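AgaA (Rhizobium radiobacter, PDB 6HLX) is a periplasmic binding protein that captures the opine agropinic acid, probably delivering it to an ABC transporter for import. Local coordinates at residues 241-245 / 445-449; 275-279 / 450-454; 281-285 / 298-304. One frame throughout, in Å; residues are numbered along the deposited sequence. Where two conformers were deposited one is given.

Interaction 1 (241-245 / 445-449). With G9Z (agropinic acid), chain E.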
loop_
_atom_site.group_PDB
_atom_site.type_symbol
_atom_site.label_atom_id
_atom_site.label_comp_id
_atom_site.label_asym_id
_atom_site.label_seq_id
_atom_site.Cartn_x
_atom_site.Cartn_y
_atom_site.Cartn_z
ATOM N N MET A 241 -0.673 -2.376 12.115
ATOM C CA MET A 241 -1.068 -3.791 12.146
ATOM C C MET A 241 -2.487 -3.848 12.683
ATOM O O MET A 241 -2.809 -3.171 13.660
ATOM C CB MET A 241 -0.160 -4.650 13.059
ATOM C CG MET A 241 1.292 -4.730 12.584
ATOM S SD MET A 241 1.491 -5.414 10.934
ATOM C CE MET A 241 0.952 -7.078 11.202
ATOM N N GLY A 242 -3.312 -4.702 12.099
ATOM C CA GLY A 242 -4.697 -4.848 12.547
ATOM C C GLY A 242 -5.362 -6.034 11.891
ATOM O O GLY A 242 -4.685 -7.006 11.540
ATOM N N LEU A 243 -6.695 -5.977 11.743
ATOM C CA LEU A 243 -7.433 -7.070 11.118
ATOM C C LEU A 243 -8.470 -6.539 10.152
ATOM O O LEU A 243 -9.141 -5.546 10.452
ATOM C CB LEU A 243 -8.173 -7.893 12.204
ATOM C CG LEU A 243 -7.314 -8.741 13.158
ATOM C CD1 LEU A 243 -8.133 -9.179 14.361
ATOM C CD2 LEU A 243 -6.757 -10.002 12.435
ATOM N N GLN A 244 -8.648 -7.264 9.050
ATOM C CA GLN A 244 -9.717 -7.086 8.065
ATOM C C GLN A 244 -10.599 -8.309 8.245
ATOM O O GLN A 244 -10.081 -9.424 8.403
ATOM C CB GLN A 244 -9.163 -7.060 6.627
ATOM C CG GLN A 244 -8.433 -5.773 6.320
ATOM C CD GLN A 244 -7.496 -5.929 5.165
ATOM O OE1 GLN A 244 -6.284 -6.002 5.370
ATOM N NE2 GLN A 244 -8.024 -6.018 3.935
ATOM N N PHE A 245 -11.914 -8.106 8.234
ATOM C CA PHE A 245 -12.894 -9.180 8.443
ATOM C C PHE A 245 -13.753 -9.406 7.208
ATOM O O PHE A 245 -14.284 -8.434 6.643
ATOM C CB PHE A 245 -13.846 -8.796 9.605
ATOM C CG PHE A 245 -13.168 -8.533 10.932
ATOM C CD1 PHE A 245 -12.726 -7.262 11.265
ATOM C CD2 PHE A 245 -12.979 -9.557 11.850
ATOM C CE1 PHE A 245 -12.114 -7.017 12.502
ATOM C CE2 PHE A 245 -12.354 -9.311 13.076
ATOM C CZ PHE A 245 -11.891 -8.050 13.375
ATOM N N PRO A 445 -15.615 -1.999 11.535
ATOM C CA PRO A 445 -15.389 -2.944 10.419
ATOM C C PRO A 445 -13.911 -3.316 10.315
ATOM O O PRO A 445 -13.586 -4.410 9.877
ATOM C CB PRO A 445 -15.840 -2.161 9.188
ATOM C CG PRO A 445 -15.660 -0.714 9.573
ATOM C CD PRO A 445 -16.035 -0.667 11.032
ATOM N N LEU A 446 -13.015 -2.389 10.724
ATOM C CA LEU A 446 -11.565 -2.606 10.775
ATOM C C LEU A 446 -11.161 -2.497 12.242
ATOM O O LEU A 446 -11.689 -1.656 12.965
ATOM C CB LEU A 446 -10.785 -1.545 9.977
ATOM C CG LEU A 446 -10.747 -1.598 8.423
ATOM C CD1 LEU A 446 -10.156 -2.919 7.890
ATOM C CD2 LEU A 446 -12.085 -1.276 7.797
ATOM N N VAL A 447 -10.201 -3.323 12.659
ATOM C CA VAL A 447 -9.676 -3.276 14.026
ATOM C C VAL A 447 -8.176 -3.019 13.901
ATOM O O VAL A 447 -7.515 -3.600 13.018
ATOM C CB VAL A 447 -10.028 -4.560 14.816
ATOM C CG1 VAL A 447 -9.106 -4.737 16.016
ATOM C CG2 VAL A 447 -11.498 -4.536 15.258
ATOM N N TYR A 448 -7.631 -2.124 14.766
ATOM C CA TYR A 448 -6.215 -1.752 14.676
ATOM C C TYR A 448 -5.523 -2.023 16.001
ATOM O O TYR A 448 -6.099 -1.752 17.061
ATOM C CB TYR A 448 -6.083 -0.256 14.334
ATOM C CG TYR A 448 -6.878 0.168 13.123
ATOM C CD1 TYR A 448 -8.189 0.626 13.250
ATOM C CD2 TYR A 448 -6.300 0.180 11.852
ATOM C CE1 TYR A 448 -8.929 1.020 12.134
ATOM C CE2 TYR A 448 -7.024 0.593 10.733
ATOM C CZ TYR A 448 -8.331 1.035 10.887
ATOM O OH TYR A 448 -9.054 1.459 9.803
ATOM N N PHE A 449 -4.266 -2.502 15.935
ATOM C CA PHE A 449 -3.548 -2.853 17.155
ATOM C C PHE A 449 -2.318 -2.047 17.442
ATOM O O PHE A 449 -2.057 -1.786 18.617
ATOM C CB PHE A 449 -3.167 -4.344 17.132
ATOM C CG PHE A 449 -4.369 -5.266 17.158
ATOM C CD1 PHE A 449 -5.398 -5.070 18.075
ATOM C CD2 PHE A 449 -4.477 -6.317 16.249
ATOM C CE1 PHE A 449 -6.515 -5.928 18.097
ATOM C CE2 PHE A 449 -5.589 -7.171 16.274
ATOM C CZ PHE A 449 -6.597 -6.964 17.189
HETATM O OAM G9Z E . 3.427 -6.387 0.596
HETATM C CAB G9Z E . 3.417 -6.701 1.794
HETATM C CAC G9Z E . 4.207 -7.745 2.316
HETATM C CB G9Z E . 3.910 -7.789 3.846
HETATM C CA G9Z E . 2.766 -6.810 4.054
HETATM C C G9Z E . 3.066 -5.881 5.100
HETATM O O G9Z E . 3.736 -4.849 4.822
HETATM N N G9Z E . 2.573 -6.183 2.706
HETATM C CAG G9Z E . 1.631 -5.031 2.433
HETATM C CAH G9Z E . 0.196 -5.541 2.283
HETATM O OAP G9Z E . -0.176 -6.099 3.543
HETATM C CAI G9Z E . -0.788 -4.433 1.896
HETATM O OAQ G9Z E . -0.185 -3.603 0.872
HETATM C CAJ G9Z E . -2.111 -5.019 1.297
HETATM O OAR G9Z E . -2.997 -3.941 0.945
HETATM C CAK G9Z E . -2.855 -6.066 2.161
HETATM O OAT G9Z E . -3.871 -6.709 1.368
HETATM C CAL G9Z E . -3.435 -5.466 3.451
HETATM O OAS G9Z E . -3.995 -6.514 4.273
HETATM O OXT G9Z E . 2.673 -6.158 6.266
#
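With CG of each anti to its own carbonyl carbon (chi1 -70° and -65°), L243 and F449 lean together on the face of the strand pair that they share. CD1 of L243 reaches the edge of the ring, 3.8 Å from CE2 of F449. Farther along, CE1 of F245 meets CG2 of V447 at 3.8 Å, the valine sitting at the edge of the phenylalanine ring. Apolar, bulky residues suit this side because helix 255-264 (I261, A262) and I342 of helix 333-347 pack onto it. The two strands are antiparallel neighbours, running 163° apart, in the mixed sheet of one lobe of this binding-protein fold. F449 N donates to M241 O over 2.8 Å, and L243 N donates to V447 O over the same 2.8 Å; the return bond from V447 N to L243 O is weak. Between them G242 faces Y448 in a non-hydrogen-bonded pair, and its lack of a side chain lets CA approach V447 O to 3.1 Å, a CA-H...O contact. On the face that carries Q244, this residue and L446 lie side by side, with CG of Q244 3.7 Å from CD1 of L446. The glutamine continues extended to the pocket, where OE1 accepts a hydrogen bond of 2.6 Å from OAS of agropinic acid while NE2 donates to the carbonyls of T402 and N404.

Interaction 2 (275-279 / 450-454); sequences FNGLG and MWREQ. With G9Z (agropinic acid), chain E; EDO (1,2-ethanediol), chain X.
The carboxylate end of the agropinic acid pocket is served by R452, whose aliphatic part leans on F275: CD of R452 lies 3.8 Å from CE2 of the phenylalanine. Arginine suits the place because its planar head can meet both carboxylate oxygens, NH2 giving a straight bond of 2.7 Å to O of the ligand (167°) and NH1 one of 2.9 Å to OXT. Q454 steadies the guanidinium by accepting from two of its nitrogens, NE and NH2, at the single atom OE1, which lies in the guanidinium plane. In the fold, R452 follows directly on strand 446-451, whose continuation passes the loop between helix 267-274 and strand 280-281. F275, just past that helix, begins a type I' turn ending at L278. M450 has two conformers; in the one described, the bend at chi3 (-76°) brings CE over one face of the F275 ring, 3.8 Å from its centroid, in a CH-pi contact. In this conformer SD of M450 stands obliquely to the ring, 3.5 Å from CD1 of F275, a Met-aromatic contact. G279, having no side chain, lets its CA come within 3.2 Å of W451 O. A water links the backbones, donating to L278 O and accepting from E453 N at 2.8 Å. Nearby, CD1 of L278 touches the carboxylate of E453, whose OE2 is held in a salt bridge by R235.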
loop_
_atom_site.group_PDB
_atom_site.type_symbol
_atom_site.label_atom_id
_atom_site.label_comp_id
_atom_site.label_asym_id
_atom_site.label_seq_id
_atom_site.Cartn_x
_atom_site.Cartn_y
_atom_site.Cartn_z
ATOM N N PHE A 275 7.411 -7.853 17.112
ATOM C CA PHE A 275 8.205 -6.691 16.692
ATOM C C PHE A 275 9.366 -6.332 17.635
ATOM O O PHE A 275 9.852 -5.189 17.609
ATOM C CB PHE A 275 7.282 -5.476 16.475
ATOM C CG PHE A 275 6.285 -5.683 15.361
ATOM C CD1 PHE A 275 5.043 -6.260 15.616
ATOM C CD2 PHE A 275 6.599 -5.334 14.050
ATOM C CE1 PHE A 275 4.126 -6.466 14.576
ATOM C CE2 PHE A 275 5.670 -5.509 13.021
ATOM C CZ PHE A 275 4.444 -6.083 13.293
ATOM N N ASN A 276 9.817 -7.305 18.453
ATOM C CA ASN A 276 10.973 -7.111 19.346
ATOM C C ASN A 276 10.832 -5.881 20.277
ATOM O O ASN A 276 11.818 -5.204 20.596
ATOM C CB ASN A 276 12.270 -7.029 18.486
ATOM C CG ASN A 276 13.559 -7.126 19.266
ATOM O OD1 ASN A 276 14.508 -6.348 19.050
ATOM N ND2 ASN A 276 13.608 -8.059 20.204
ATOM N N GLY A 277 9.601 -5.590 20.689
ATOM C CA GLY A 277 9.343 -4.456 21.569
ATOM C C GLY A 277 9.280 -3.109 20.867
ATOM O O GLY A 277 9.124 -2.086 21.536
ATOM N N LEU A 278 9.354 -3.090 19.516
ATOM C CA LEU A 278 9.303 -1.840 18.736
ATOM C C LEU A 278 7.906 -1.573 18.182
ATOM O O LEU A 278 7.361 -2.406 17.480
ATOM C CB LEU A 278 10.318 -1.862 17.580
ATOM C CG LEU A 278 11.795 -2.061 17.938
ATOM C CD1 LEU A 278 12.629 -2.198 16.675
ATOM C CD2 LEU A 278 12.328 -0.916 18.800
ATOM N N GLY A 279 7.374 -0.392 18.456
ATOM C CA GLY A 279 6.060 0.020 17.982
ATOM C C GLY A 279 5.237 0.630 19.092
ATOM O O GLY A 279 5.666 0.650 20.258
ATOM N N MET A 450 -1.531 -1.684 16.406
ATOM C CA MET A 450 -0.279 -0.978 16.665
ATOM C C MET A 450 0.270 -0.266 15.446
ATOM O O MET A 450 -0.053 -0.653 14.315
ATOM C CB MET A 450 0.790 -1.987 17.151
ATOM C CG MET A 450 1.118 -3.057 16.118
ATOM S SD MET A 450 2.507 -4.095 16.548
ATOM C CE MET A 450 3.887 -2.966 16.188
ATOM N N TRP A 451 1.127 0.737 15.684
ATOM C CA TRP A 451 1.877 1.433 14.631
ATOM C C TRP A 451 3.210 0.683 14.625
ATOM O O TRP A 451 3.776 0.407 15.707
ATOM C CB TRP A 451 2.189 2.884 15.018
ATOM C CG TRP A 451 0.996 3.772 15.055
ATOM C CD1 TRP A 451 0.414 4.314 16.162
ATOM C CD2 TRP A 451 0.225 4.222 13.927
ATOM N NE1 TRP A 451 -0.657 5.101 15.795
ATOM C CE2 TRP A 451 -0.784 5.077 14.429
ATOM C CE3 TRP A 451 0.332 4.040 12.536
ATOM C CZ2 TRP A 451 -1.722 5.695 13.596
ATOM C CZ3 TRP A 451 -0.579 4.685 11.702
ATOM C CH2 TRP A 451 -1.597 5.494 12.236
ATOM N N ARG A 452 3.726 0.351 13.450
ATOM C CA ARG A 452 5.008 -0.371 13.408
ATOM C C ARG A 452 6.102 0.456 12.733
ATOM O O ARG A 452 5.803 1.355 11.939
ATOM C CB ARG A 452 4.860 -1.725 12.675
ATOM C CG ARG A 452 4.619 -1.589 11.169
ATOM C CD ARG A 452 4.504 -2.940 10.470
ATOM N NE ARG A 452 4.951 -2.863 9.077
ATOM C CZ ARG A 452 4.325 -3.434 8.051
ATOM N NH1 ARG A 452 3.201 -4.116 8.244
ATOM N NH2 ARG A 452 4.832 -3.351 6.830
ATOM N N GLU A 453 7.365 0.085 12.971
ATOM C CA GLU A 453 8.482 0.693 12.233
ATOM C C GLU A 453 8.575 -0.028 10.877
ATOM O O GLU A 453 8.315 -1.239 10.786
ATOM C CB GLU A 453 9.805 0.479 12.976
ATOM C CG GLU A 453 9.880 1.263 14.276
ATOM C CD GLU A 453 11.268 1.314 14.875
ATOM O OE1 GLU A 453 11.411 1.882 15.980
ATOM O OE2 GLU A 453 12.215 0.786 14.245
ATOM N N GLN A 454 8.958 0.705 9.834
ATOM C CA GLN A 454 9.122 0.156 8.486
ATOM C C GLN A 454 10.462 0.701 8.030
ATOM O O GLN A 454 10.587 1.892 7.732
ATOM C CB GLN A 454 7.972 0.610 7.572
ATOM C CG GLN A 454 8.088 0.049 6.137
ATOM C CD GLN A 454 7.873 -1.455 6.063
ATOM O OE1 GLN A 454 7.275 -2.062 6.948
ATOM N NE2 GLN A 454 8.345 -2.082 4.996
HETATM O OAM G9Z E . 3.427 -6.387 0.596
HETATM C CAB G9Z E . 3.417 -6.701 1.794
HETATM C CAC G9Z E . 4.207 -7.745 2.316
HETATM C CB G9Z E . 3.910 -7.789 3.846
HETATM C CA G9Z E . 2.766 -6.810 4.054
HETATM C C G9Z E . 3.066 -5.881 5.100
HETATM O O G9Z E . 3.736 -4.849 4.822
HETATM N N G9Z E . 2.573 -6.183 2.706
HETATM C CAG G9Z E . 1.631 -5.031 2.433
HETATM C CAH G9Z E . 0.196 -5.541 2.283
HETATM O OAP G9Z E . -0.176 -6.099 3.543
HETATM C CAI G9Z E . -0.788 -4.433 1.896
HETATM O OAQ G9Z E . -0.185 -3.603 0.872
HETATM C CAJ G9Z E . -2.111 -5.019 1.297
HETATM O OAR G9Z E . -2.997 -3.941 0.945
HETATM C CAK G9Z E . -2.855 -6.066 2.161
HETATM O OAT G9Z E . -3.871 -6.709 1.368
HETATM C CAL G9Z E . -3.435 -5.466 3.451
HETATM O OAS G9Z E . -3.995 -6.514 4.273
HETATM O OXT G9Z E . 2.673 -6.158 6.266
HETATM C C1 EDO X . 10.017 -10.768 17.520
HETATM O O1 EDO X . 9.661 -10.152 18.739
HETATM C C2 EDO X . 11.477 -10.450 17.177
HETATM O O2 EDO X . 11.850 -11.276 16.094
HETATM O O HOH W 1 7.714 -2.087 14.735
#

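Interaction 3 (281-285 / 298-304). With ZN (zinc ion), chain P; GOL (glycerol), chain D.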
loop_
_atom_site.group_PDB
_atom_site.type_symbol
_atom_site.label_atom_id
_atom_site.label_comp_id
_atom_site.label_asym_id
_atom_site.label_seq_id
_atom_site.Cartn_x
_atom_site.Cartn_y
_atom_site.Cartn_z
ATOM N N PRO A 281 1.049 1.026 20.725
ATOM C CA PRO A 281 -0.330 0.518 20.642
ATOM C C PRO A 281 -1.331 1.519 20.066
ATOM O O PRO A 281 -1.181 2.725 20.256
ATOM C CB PRO A 281 -0.678 0.205 22.109
ATOM C CG PRO A 281 0.214 1.138 22.914
ATOM C CD PRO A 281 1.501 1.150 22.131
ATOM N N ILE A 282 -2.368 1.001 19.390
ATOM C CA ILE A 282 -3.485 1.783 18.860
ATOM C C ILE A 282 -4.732 1.294 19.579
ATOM O O ILE A 282 -4.998 0.097 19.582
ATOM C CB ILE A 282 -3.647 1.646 17.332
ATOM C CG1 ILE A 282 -2.421 2.232 16.586
ATOM C CG2 ILE A 282 -4.940 2.327 16.865
ATOM C CD1 ILE A 282 -2.349 1.805 15.122
ATOM N N PHE A 283 -5.493 2.219 20.165
ATOM C CA PHE A 283 -6.732 1.875 20.878
ATOM C C PHE A 283 -7.979 2.497 20.236
ATOM O O PHE A 283 -9.025 2.585 20.866
ATOM C CB PHE A 283 -6.636 2.259 22.371
ATOM C CG PHE A 283 -5.634 1.433 23.134
ATOM C CD1 PHE A 283 -5.966 0.161 23.596
ATOM C CD2 PHE A 283 -4.374 1.936 23.424
ATOM C CE1 PHE A 283 -5.041 -0.602 24.320
ATOM C CE2 PHE A 283 -3.450 1.171 24.150
ATOM C CZ PHE A 283 -3.785 -0.097 24.575
ATOM N N GLY A 284 -7.857 2.929 18.994
ATOM C CA GLY A 284 -8.976 3.499 18.248
ATOM C C GLY A 284 -8.757 3.262 16.765
ATOM O O GLY A 284 -8.324 2.178 16.358
ATOM N N ILE A 285 -9.054 4.280 15.945
ATOM C CA ILE A 285 -8.834 4.202 14.500
ATOM C C ILE A 285 -7.389 4.634 14.247
ATOM O O ILE A 285 -6.879 5.547 14.908
ATOM C CB ILE A 285 -9.847 5.082 13.698
ATOM C CG1 ILE A 285 -11.326 4.845 14.139
ATOM C CG2 ILE A 285 -9.688 4.857 12.180
ATOM C CD1 ILE A 285 -11.852 3.384 13.958
ATOM N N LYS A 298 -10.402 10.597 21.546
ATOM C CA LYS A 298 -10.945 9.323 21.045
ATOM C C LYS A 298 -9.871 8.231 20.862
ATOM O O LYS A 298 -10.165 7.152 20.323
ATOM C CB LYS A 298 -11.683 9.541 19.707
ATOM C CG LYS A 298 -12.817 10.560 19.754
ATOM C CD LYS A 298 -13.373 10.783 18.351
ATOM C CE LYS A 298 -14.130 12.087 18.203
ATOM N NZ LYS A 298 -14.743 12.185 16.850
ATOM N N ALA A 299 -8.626 8.520 21.261
ATOM C CA ALA A 299 -7.490 7.613 21.059
ATOM C C ALA A 299 -7.515 6.388 21.982
ATOM O O ALA A 299 -6.748 5.440 21.757
ATOM C CB ALA A 299 -6.170 8.379 21.207
ATOM N N ASN A 300 -8.399 6.395 22.996
ATOM C CA ASN A 300 -8.503 5.302 23.949
ATOM C C ASN A 300 -9.916 4.756 24.024
ATOM O O ASN A 300 -10.394 4.383 25.103
ATOM C CB ASN A 300 -7.940 5.715 25.306
ATOM C CG ASN A 300 -6.442 5.812 25.256
ATOM O OD1 ASN A 300 -5.729 4.804 25.296
ATOM N ND2 ASN A 300 -5.938 7.024 25.127
ATOM N N TYR A 301 -10.570 4.648 22.844
ATOM C CA TYR A 301 -11.920 4.089 22.767
ATOM C C TYR A 301 -11.898 2.665 23.302
ATOM O O TYR A 301 -12.745 2.298 24.136
ATOM C CB TYR A 301 -12.431 4.136 21.321
ATOM C CG TYR A 301 -13.834 3.602 21.162
ATOM C CD1 TYR A 301 -14.062 2.256 20.895
ATOM C CD2 TYR A 301 -14.938 4.450 21.244
ATOM C CE1 TYR A 301 -15.354 1.759 20.734
ATOM C CE2 TYR A 301 -16.231 3.972 21.045
ATOM C CZ TYR A 301 -16.435 2.624 20.802
ATOM O OH TYR A 301 -17.707 2.144 20.621
ATOM N N PHE A 302 -10.909 1.868 22.847
ATOM C CA PHE A 302 -10.755 0.501 23.335
ATOM C C PHE A 302 -9.705 0.476 24.440
ATOM O O PHE A 302 -8.988 1.456 24.653
ATOM C CB PHE A 302 -10.338 -0.446 22.184
ATOM C CG PHE A 302 -11.382 -0.599 21.109
ATOM C CD1 PHE A 302 -12.564 -1.296 21.357
ATOM C CD2 PHE A 302 -11.189 -0.045 19.847
ATOM C CE1 PHE A 302 -13.549 -1.406 20.373
ATOM C CE2 PHE A 302 -12.162 -0.175 18.856
ATOM C CZ PHE A 302 -13.342 -0.844 19.131
ATOM N N SER A 303 -9.629 -0.654 25.138
ATOM C CA SER A 303 -8.635 -0.961 26.150
ATOM C C SER A 303 -8.513 -2.467 26.149
ATOM O O SER A 303 -9.312 -3.130 25.483
ATOM C CB SER A 303 -9.087 -0.460 27.520
ATOM O OG SER A 303 -10.319 -1.053 27.892
ATOM N N HIS A 304 -7.531 -3.024 26.866
ATOM C CA HIS A 304 -7.444 -4.472 26.961
ATOM C C HIS A 304 -8.329 -4.905 28.124
ATOM O O HIS A 304 -8.061 -4.546 29.276
ATOM C CB HIS A 304 -6.014 -4.981 27.141
ATOM C CG HIS A 304 -5.945 -6.470 27.217
ATOM N ND1 HIS A 304 -6.553 -7.276 26.268
ATOM C CD2 HIS A 304 -5.356 -7.260 28.143
ATOM C CE1 HIS A 304 -6.307 -8.520 26.642
ATOM N NE2 HIS A 304 -5.588 -8.560 27.760
HETATM ZN ZN ZN P . -5.180 -10.469 28.330
HETATM C C1 GOL D . -8.106 8.949 15.856
HETATM O O1 GOL D . -7.011 9.685 16.397
HETATM C C2 GOL D . -9.257 8.895 16.832
HETATM O O2 GOL D . -8.756 8.891 18.180
HETATM C C3 GOL D . -10.127 7.682 16.585
HETATM O O3 GOL D . -9.852 6.622 17.479
HETATM O O HOH W 2 -4.969 4.935 19.874
HETATM O O HOH W 3 -5.384 -11.665 26.828
#
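F283 packs against 298-304 within the long connection that leads from strand 280-281 to helix 306-315, in the same lobe of the binding-protein fold as the mixed sheet. The tight part is mainly side chain against backbone. CB of F283 sits 3.2 Å from A299 O, and the ring runs on past F302 O to bring CD1 within 3.9 Å of CA of S303. A large flat residue serves well here, since it covers several peptide units at once, while OD1 of N300 approaches CD2 obliquely. The two loop segments are joined by F302 N, which gives F283 O a nearly straight hydrogen bond (2.8 Å, 171°). F283 O lies obliquely to the F302 ring, near CD2; CD1 of Y301 sits over the centre of one face of that ring, and Y263 meets it edge-to-face. At the looser side, small molecules do the joining. A water accepts from F283 N and donates to A299 O, and a glycerol, probably from the crystallisation liquor, has its O3 bridging I285 N and K298 O. Glycine suits position 284 because K298 O leaves no room for a side chain; O3 of the glycerol lies 3.3 Å from CA of G284. K298 extends away to a salt bridge with D438. At the far end H304, its CG anti to the backbone N (chi1 -179°), binds a zinc ion through NE2 at 2.0 Å, with a water 1.9 Å from the metal.

Overall arrangement
The three contacts cluster in one lobe, around the strand order 280-281, 446-451, 240-245 of a mixed sheet. Centres of interactions 1 and 2 are about 16 Å apart, those of 1 and 3 about 12 Å, and those of 2 and 3 about 16 Å. Along the chain 241-245 comes first, then 275-279, 281-285 and 298-304, and finally 445-454, which returns to pair with 241-245 and pack on 275-279. Interactions 1 and 2 share strand 446-451 and both touch agropinic acid, through Q244 and R452; M241 packs on F275 and R452 between them. Interaction 3 continues outward from the edge strand, where I282 N meets F449 O, placing its zinc-binding H304 away from the pocket.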